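Local coordinates for glucose-6-phosphate 1-dehydrogenase (Mycobacterium avium, PDB 4LGV), which probably catalyses the oxidation of glucose 6-phosphate to 6-phosphogluconolactone with a nicotinamide cofactor, the entry step of the pentose phosphate pathway, at residues A[301-306]-A[315-320]; A[336-341]-A[460-465]. One frame throughout, in Å; residues are numbered along the deposited sequence.

Interactions 1 and 2 lie on the same side of the chain's centre, about 11 Å apart between centres, and both reach the mixed beta sheet of the C-terminal domain. Neighbouring antiparallel strands 318-323 and 335-340 join them: Val319 N lies 2.8 Å from Ala339 O and Thr317 O lies 2.9 Å from Lys341 N, both probable hydrogen bonds. A second bridge is packing, with Tyr318 CE2 3.6 Å from Trp462 O. Interaction 1 packs the loop after strand 295-300 against the lead-in to strand 318-323, whereas interaction 2 lays the loop after strand 454-457 on a strand arginine. Both are structural packing around this sheet.

Interaction 1: residues A[301-306]-A[315-320]; sequences RGYTEV and TETYVA
Tyr303 meets Thr317 and Thr315 through a small set of van der Waals contacts, 145 Å² of buried surface in all. The principal one is a CH-pi interaction: Thr317 CG2 stands over one face of the Tyr303 ring, 3.8 Å from its centroid and 19° off the normal. The methyl is displaced toward the rim, its nearest ring atom being Tyr303 CD1 at 3.6 Å. With CG anti to the backbone N (chi1 171°), Tyr303, in the 3-10 turn 303-305, lays one ring face against this methyl. At the far end of the ring, Thr315 CG2 lies 3.8 Å from Tyr303 OH.

No hydrogen bond crosses between the segments; the polar ends are satisfied elsewhere. Asp243 receives both Tyr303 OH, at its OD1, and Thr315 OG1, at its backbone O, while Thr317 OG1 is bonded to Tyr457 OH and Tyr300 N.

The backbones of Thr317 and Tyr318 both hydrogen-bond to Gly298, two residues set against one in a classic beta bulge where strand 318-323 pairs with strand 295-300. The contact therefore packs the loop joining these antiparallel neighbours onto the bulged entry to the second strand, with Ile235 and Val309 also touching Tyr303 and helix 246-264 meeting Glu316 and Val319.

Interaction 2: residues A[336-341]-A[460-465]; sequences FLRAGK and GSWGPE
Arg338 places CG between its backbone N and carbonyl carbon (chi1 65°), then runs extended from CG to NE, carrying its guanidinium off strand 335-340 to meet the indole of Trp462. The result is an offset, near-parallel guanidinium-indole stack on the large mixed sheet of the glucose-6-phosphate dehydrogenase C-terminal domain. The planes are 16° from parallel and the group centres 4.6 Å apart, evidence for a flat but offset overlap. Contact is made at the six-membered part of the indole: Arg338 NH1 comes within 3.8 Å of Trp462 CE3, and Arg338 CZ lies 4.1 Å from that same carbon. Each flat group thus offers a face to the other near its rim. The two account for the 89 Å² buried between the segments, and no hydrogen bond crosses.

The guanidinium is positioned from outside the pair as well. Arg338 NE is hydrogen-bonded to Thr228 OG1 on the adjacent strand 222-230, and Arg338 NH2 makes a weak bond to Gln478 O; with the stack, these contacts would restrict rotation of the group. The favourable electrostatics of a cation over an indole face probably add to the packing. Trp462 also touches Ala230, Pro344 and Pro480, so its indole joins the loop after strand 454-457 to the sheet and to the C-terminal tail.

Within that loop an ST turn shapes the backbone around the tryptophan. Ser461 OG is also hydrogen-bonded to Glu458 O, tying the turn to the loop's start. The turn itself is defined by Gly463 N donating to Ser461 OG over 3.2 Å, with an N-H...O angle of 153°.

Interaction 1: residues A[301-306]-A[315-320]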
ATOM      1  N   ARG A 301      -2.401  31.486 -36.256  1.00 49.35           N
ATOM      2  CA  ARG A 301      -2.771  32.407 -37.333  1.00 49.18           C
ATOM      3  C   ARG A 301      -1.698  33.482 -37.424  1.00 48.98           C
ATOM      4  O   ARG A 301      -1.372  34.152 -36.426  1.00 47.11           O
ATOM      5  CB  ARG A 301      -4.147  33.031 -37.091  1.00 50.64           C
ATOM      6  N   GLY A 302      -1.120  33.610 -38.621  1.00 50.52           N
ATOM      7  CA  GLY A 302       0.036  34.494 -38.832  1.00 52.03           C
ATOM      8  C   GLY A 302       1.341  33.757 -39.067  1.00 52.35           C
ATOM      9  O   GLY A 302       2.316  34.350 -39.500  1.00 54.57           O
ATOM     10  N   TYR A 303       1.369  32.463 -38.749  1.00 52.69           N
ATOM     11  CA  TYR A 303       2.585  31.658 -38.881  1.00 50.33           C
ATOM     12  C   TYR A 303       3.069  31.622 -40.318  1.00 50.85           C
ATOM     13  O   TYR A 303       4.261  31.740 -40.564  1.00 50.03           O
ATOM     14  CB  TYR A 303       2.354  30.230 -38.369  1.00 48.97           C
ATOM     15  CG  TYR A 303       3.496  29.290 -38.664  1.00 47.91           C
ATOM     16  CD1 TYR A 303       4.728  29.435 -38.042  1.00 45.76           C
ATOM     17  CD2 TYR A 303       3.336  28.254 -39.571  1.00 49.04           C
ATOM     18  CE1 TYR A 303       5.782  28.579 -38.323  1.00 45.68           C
ATOM     19  CE2 TYR A 303       4.379  27.395 -39.859  1.00 47.98           C
ATOM     20  CZ  TYR A 303       5.600  27.566 -39.233  1.00 47.26           C
ATOM     21  OH  TYR A 303       6.617  26.698 -39.530  1.00 47.78           O
ATOM     22  N   THR A 304       2.134  31.474 -41.255  1.00 52.21           N
ATOM     23  CA  THR A 304       2.457  31.433 -42.659  1.00 57.19           C
ATOM     24  C   THR A 304       3.010  32.769 -43.216  1.00 60.88           C
ATOM     25  O   THR A 304       3.616  32.757 -44.280  1.00 63.01           O
ATOM     26  CB  THR A 304       1.241  31.046 -43.512  1.00 58.95           C
ATOM     27  OG1 THR A 304       0.137  31.884 -43.149  1.00 59.48           O
ATOM     28  CG2 THR A 304       0.877  29.593 -43.292  1.00 57.95           C
ATOM     29  N   GLU A 305       2.843  33.879 -42.499  1.00 58.52           N
ATOM     30  CA  GLU A 305       3.427  35.161 -42.919  1.00 62.46           C
ATOM     31  C   GLU A 305       4.826  35.408 -42.295  1.00 61.53           C
ATOM     32  O   GLU A 305       5.447  36.433 -42.537  1.00 61.22           O
ATOM     33  CB  GLU A 305       2.453  36.338 -42.649  1.00 61.28           C
ATOM     34  N   VAL A 306       5.339  34.464 -41.511  1.00 61.47           N
ATOM     35  CA  VAL A 306       6.701  34.566 -40.970  1.00 59.66           C
ATOM     36  C   VAL A 306       7.730  34.322 -42.098  1.00 60.92           C
ATOM     37  O   VAL A 306       7.674  33.313 -42.808  1.00 60.20           O
ATOM     38  CB  VAL A 306       6.918  33.565 -39.813  1.00 57.82           C
ATOM     39  CG1 VAL A 306       8.383  33.503 -39.373  1.00 57.56           C
ATOM     40  CG2 VAL A 306       6.026  33.915 -38.631  1.00 57.14           C
ATOM     41  N   THR A 315       3.082  22.661 -41.281  1.00 50.00           N
ATOM     42  CA  THR A 315       3.919  22.441 -40.084  1.00 46.72           C
ATOM     43  C   THR A 315       3.195  22.940 -38.833  1.00 44.17           C
ATOM     44  O   THR A 315       2.581  24.021 -38.839  1.00 43.46           O
ATOM     45  CB  THR A 315       5.270  23.154 -40.216  1.00 44.27           C
ATOM     46  OG1 THR A 315       5.954  22.641 -41.363  1.00 42.51           O
ATOM     47  CG2 THR A 315       6.118  22.935 -38.998  1.00 43.74           C
ATOM     48  N   GLU A 316       3.259  22.145 -37.764  1.00 42.38           N
ATOM     49  CA  GLU A 316       2.525  22.468 -36.521  1.00 39.20           C
ATOM     50  C   GLU A 316       3.397  23.327 -35.639  1.00 38.63           C
ATOM     51  O   GLU A 316       4.592  23.112 -35.518  1.00 35.25           O
ATOM     52  CB  GLU A 316       2.067  21.189 -35.805  1.00 39.61           C
ATOM     53  CG  GLU A 316       3.126  20.404 -34.962  1.00 38.77           C
ATOM     54  CD  GLU A 316       4.138  19.607 -35.778  1.00 37.76           C
ATOM     55  OE1 GLU A 316       4.095  19.654 -37.031  1.00 37.12           O
ATOM     56  OE2 GLU A 316       5.007  18.945 -35.159  1.00 36.78           O
ATOM     57  N   THR A 317       2.794  24.350 -35.052  1.00 41.13           N
ATOM     58  CA  THR A 317       3.427  25.119 -34.001  1.00 39.78           C
ATOM     59  C   THR A 317       2.882  24.699 -32.645  1.00 38.22           C
ATOM     60  O   THR A 317       3.283  25.267 -31.638  1.00 37.32           O
ATOM     61  CB  THR A 317       3.141  26.624 -34.162  1.00 40.84           C
ATOM     62  OG1 THR A 317       1.723  26.843 -34.097  1.00 41.87           O
ATOM     63  CG2 THR A 317       3.687  27.144 -35.467  1.00 42.31           C
ATOM     64  N   TYR A 318       1.925  23.770 -32.630  1.00 38.20           N
ATOM     65  CA  TYR A 318       1.253  23.302 -31.400  1.00 38.60           C
ATOM     66  C   TYR A 318       0.922  21.838 -31.550  1.00 39.08           C
ATOM     67  O   TYR A 318       0.579  21.407 -32.646  1.00 37.81           O
ATOM     68  CB  TYR A 318      -0.058  24.044 -31.165  1.00 39.16           C
ATOM     69  CG  TYR A 318      -0.932  23.527 -30.025  1.00 38.51           C
ATOM     70  CD1 TYR A 318      -1.718  22.384 -30.183  1.00 38.47           C
ATOM     71  CD2 TYR A 318      -1.001  24.197 -28.815  1.00 36.90           C
ATOM     72  CE1 TYR A 318      -2.522  21.912 -29.162  1.00 39.14           C
ATOM     73  CE2 TYR A 318      -1.799  23.723 -27.773  1.00 38.10           C
ATOM     74  CZ  TYR A 318      -2.552  22.572 -27.945  1.00 38.86           C
ATOM     75  OH  TYR A 318      -3.378  22.089 -26.958  1.00 37.13           O
ATOM     76  N   VAL A 319       1.063  21.070 -30.456  1.00 39.44           N
ATOM     77  CA  VAL A 319       0.612  19.671 -30.420  1.00 38.56           C
ATOM     78  C   VAL A 319      -0.001  19.328 -29.099  1.00 38.09           C
ATOM     79  O   VAL A 319       0.520  19.701 -28.074  1.00 39.48           O
ATOM     80  CB  VAL A 319       1.735  18.625 -30.434  1.00 40.51           C
ATOM     81  CG1 VAL A 319       1.433  17.529 -31.457  1.00 40.75           C
ATOM     82  CG2 VAL A 319       3.067  19.263 -30.697  1.00 44.14           C
ATOM     83  N   ALA A 320      -1.033  18.515 -29.135  1.00 37.50           N
ATOM     84  CA  ALA A 320      -1.569  17.919 -27.952  1.00 35.83           C
ATOM     85  C   ALA A 320      -1.741  16.442 -28.236  1.00 35.85           C
ATOM     86  O   ALA A 320      -2.153  16.076 -29.332  1.00 36.94           O
ATOM     87  CB  ALA A 320      -2.881  18.535 -27.590  1.00 36.56           C
TER

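Interaction 2: residues A[336-341]-A[460-465]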
ATOM      1  N   PHE A 336      -1.401  13.111 -20.746  1.00 29.42           N
ATOM      2  CA  PHE A 336      -1.704  14.063 -21.781  1.00 29.91           C
ATOM      3  C   PHE A 336      -0.605  15.118 -21.824  1.00 30.05           C
ATOM      4  O   PHE A 336      -0.143  15.612 -20.795  1.00 29.40           O
ATOM      5  CB  PHE A 336      -3.080  14.729 -21.543  1.00 30.68           C
ATOM      6  CG  PHE A 336      -4.250  13.779 -21.666  1.00 28.50           C
ATOM      7  CD1 PHE A 336      -4.741  13.441 -22.900  1.00 29.29           C
ATOM      8  CD2 PHE A 336      -4.829  13.247 -20.567  1.00 27.33           C
ATOM      9  CE1 PHE A 336      -5.797  12.545 -23.040  1.00 29.37           C
ATOM     10  CE2 PHE A 336      -5.894  12.378 -20.672  1.00 28.51           C
ATOM     11  CZ  PHE A 336      -6.394  12.029 -21.917  1.00 29.06           C
ATOM     12  N   LEU A 337      -0.248  15.496 -23.037  1.00 31.10           N
ATOM     13  CA  LEU A 337       0.810  16.436 -23.257  1.00 31.38           C
ATOM     14  C   LEU A 337       0.372  17.497 -24.271  1.00 33.42           C
ATOM     15  O   LEU A 337      -0.258  17.160 -25.261  1.00 33.61           O
ATOM     16  CB  LEU A 337       1.985  15.671 -23.758  1.00 31.80           C
ATOM     17  CG  LEU A 337       3.244  16.444 -23.992  1.00 32.22           C
ATOM     18  CD1 LEU A 337       4.409  15.471 -23.822  1.00 31.41           C
ATOM     19  CD2 LEU A 337       3.220  17.083 -25.374  1.00 34.45           C
ATOM     20  N   ARG A 338       0.673  18.768 -23.977  1.00 31.85           N
ATOM     21  CA  ARG A 338       0.427  19.850 -24.899  1.00 32.63           C
ATOM     22  C   ARG A 338       1.601  20.791 -24.887  1.00 33.82           C
ATOM     23  O   ARG A 338       2.187  21.091 -23.831  1.00 33.13           O
ATOM     24  CB  ARG A 338      -0.856  20.595 -24.592  1.00 32.36           C
ATOM     25  CG  ARG A 338      -0.866  21.327 -23.281  1.00 32.33           C
ATOM     26  CD  ARG A 338      -2.193  22.035 -23.049  1.00 31.62           C
ATOM     27  NE  ARG A 338      -2.241  22.566 -21.684  1.00 32.07           N
ATOM     28  CZ  ARG A 338      -3.177  23.371 -21.219  1.00 32.90           C
ATOM     29  NH1 ARG A 338      -4.168  23.753 -22.004  1.00 34.21           N
ATOM     30  NH2 ARG A 338      -3.121  23.820 -19.967  1.00 32.34           N
ATOM     31  N   ALA A 339       2.001  21.188 -26.088  1.00 34.27           N
ATOM     32  CA  ALA A 339       3.121  22.110 -26.272  1.00 33.96           C
ATOM     33  C   ALA A 339       2.827  23.032 -27.452  1.00 35.23           C
ATOM     34  O   ALA A 339       2.311  22.594 -28.470  1.00 35.87           O
ATOM     35  CB  ALA A 339       4.382  21.340 -26.513  1.00 32.21           C
ATOM     36  N   GLY A 340       3.156  24.308 -27.326  1.00 37.17           N
ATOM     37  CA  GLY A 340       2.944  25.205 -28.432  1.00 37.25           C
ATOM     38  C   GLY A 340       3.449  26.616 -28.335  1.00 36.35           C
ATOM     39  O   GLY A 340       3.653  27.144 -27.252  1.00 35.95           O
ATOM     40  N   LYS A 341       3.635  27.211 -29.513  1.00 36.53           N
ATOM     41  CA  LYS A 341       4.024  28.615 -29.676  1.00 36.76           C
ATOM     42  C   LYS A 341       2.812  29.530 -29.604  1.00 36.75           C
ATOM     43  O   LYS A 341       1.692  29.132 -29.912  1.00 36.20           O
ATOM     44  CB  LYS A 341       4.689  28.823 -31.039  1.00 36.03           C
ATOM     45  CG  LYS A 341       5.925  27.968 -31.250  1.00 35.54           C
ATOM     46  CD  LYS A 341       7.110  28.480 -30.429  1.00 35.02           C
ATOM     47  CE  LYS A 341       8.358  27.713 -30.785  1.00 34.75           C
ATOM     48  NZ  LYS A 341       9.501  28.116 -29.952  1.00 35.45           N
ATOM     49  N   GLY A 460      -2.137  33.946 -28.570  1.00 52.73           N
ATOM     50  CA  GLY A 460      -2.599  34.378 -27.264  1.00 53.17           C
ATOM     51  C   GLY A 460      -3.706  33.486 -26.743  1.00 53.13           C
ATOM     52  O   GLY A 460      -4.114  33.645 -25.611  1.00 53.01           O
ATOM     53  N   SER A 461      -4.213  32.567 -27.559  1.00 53.31           N
ATOM     54  CA  SER A 461      -5.199  31.585 -27.070  1.00 53.84           C
ATOM     55  C   SER A 461      -4.467  30.369 -26.526  1.00 52.07           C
ATOM     56  O   SER A 461      -3.240  30.266 -26.670  1.00 50.80           O
ATOM     57  CB  SER A 461      -6.176  31.164 -28.198  1.00 55.61           C
ATOM     58  OG  SER A 461      -5.553  30.287 -29.122  1.00 54.28           O
ATOM     59  N   TRP A 462      -5.217  29.445 -25.915  1.00 52.43           N
ATOM     60  CA  TRP A 462      -4.646  28.172 -25.408  1.00 50.26           C
ATOM     61  C   TRP A 462      -4.474  27.132 -26.496  1.00 49.82           C
ATOM     62  O   TRP A 462      -4.006  26.040 -26.230  1.00 49.27           O
ATOM     63  CB  TRP A 462      -5.488  27.584 -24.240  1.00 49.59           C
ATOM     64  CG  TRP A 462      -5.017  28.118 -22.971  1.00 49.04           C
ATOM     65  CD1 TRP A 462      -5.667  28.982 -22.140  1.00 50.59           C
ATOM     66  CD2 TRP A 462      -3.719  27.921 -22.419  1.00 47.72           C
ATOM     67  NE1 TRP A 462      -4.844  29.318 -21.067  1.00 50.09           N
ATOM     68  CE2 TRP A 462      -3.649  28.673 -21.225  1.00 48.04           C
ATOM     69  CE3 TRP A 462      -2.617  27.151 -22.804  1.00 46.70           C
ATOM     70  CZ2 TRP A 462      -2.537  28.678 -20.434  1.00 47.59           C
ATOM     71  CZ3 TRP A 462      -1.498  27.168 -22.017  1.00 45.39           C
ATOM     72  CH2 TRP A 462      -1.467  27.918 -20.844  1.00 46.12           C
ATOM     73  N   GLY A 463      -4.860  27.460 -27.717  1.00 51.37           N
ATOM     74  CA  GLY A 463      -4.699  26.537 -28.809  1.00 51.07           C
ATOM     75  C   GLY A 463      -6.029  26.090 -29.376  1.00 52.39           C
ATOM     76  O   GLY A 463      -7.078  26.530 -28.954  1.00 53.29           O
ATOM     77  N   PRO A 464      -5.977  25.202 -30.358  1.00 52.76           N
ATOM     78  CA  PRO A 464      -7.191  24.676 -30.962  1.00 55.40           C
ATOM     79  C   PRO A 464      -8.142  24.012 -29.967  1.00 56.27           C
ATOM     80  O   PRO A 464      -7.695  23.311 -29.042  1.00 56.72           O
ATOM     81  CB  PRO A 464      -6.683  23.641 -31.970  1.00 54.95           C
ATOM     82  CG  PRO A 464      -5.226  23.496 -31.749  1.00 53.19           C
ATOM     83  CD  PRO A 464      -4.751  24.495 -30.755  1.00 51.31           C
ATOM     84  N   GLU A 465      -9.442  24.205 -30.184  1.00 60.19           N
ATOM     85  CA  GLU A 465     -10.491  23.618 -29.344  1.00 61.60           C
ATOM     86  C   GLU A 465     -10.490  22.073 -29.410  1.00 62.21           C
ATOM     87  O   GLU A 465     -10.931  21.409 -28.481  1.00 62.95           O
ATOM     88  CB  GLU A 465     -11.860  24.173 -29.735  1.00 63.33           C
TER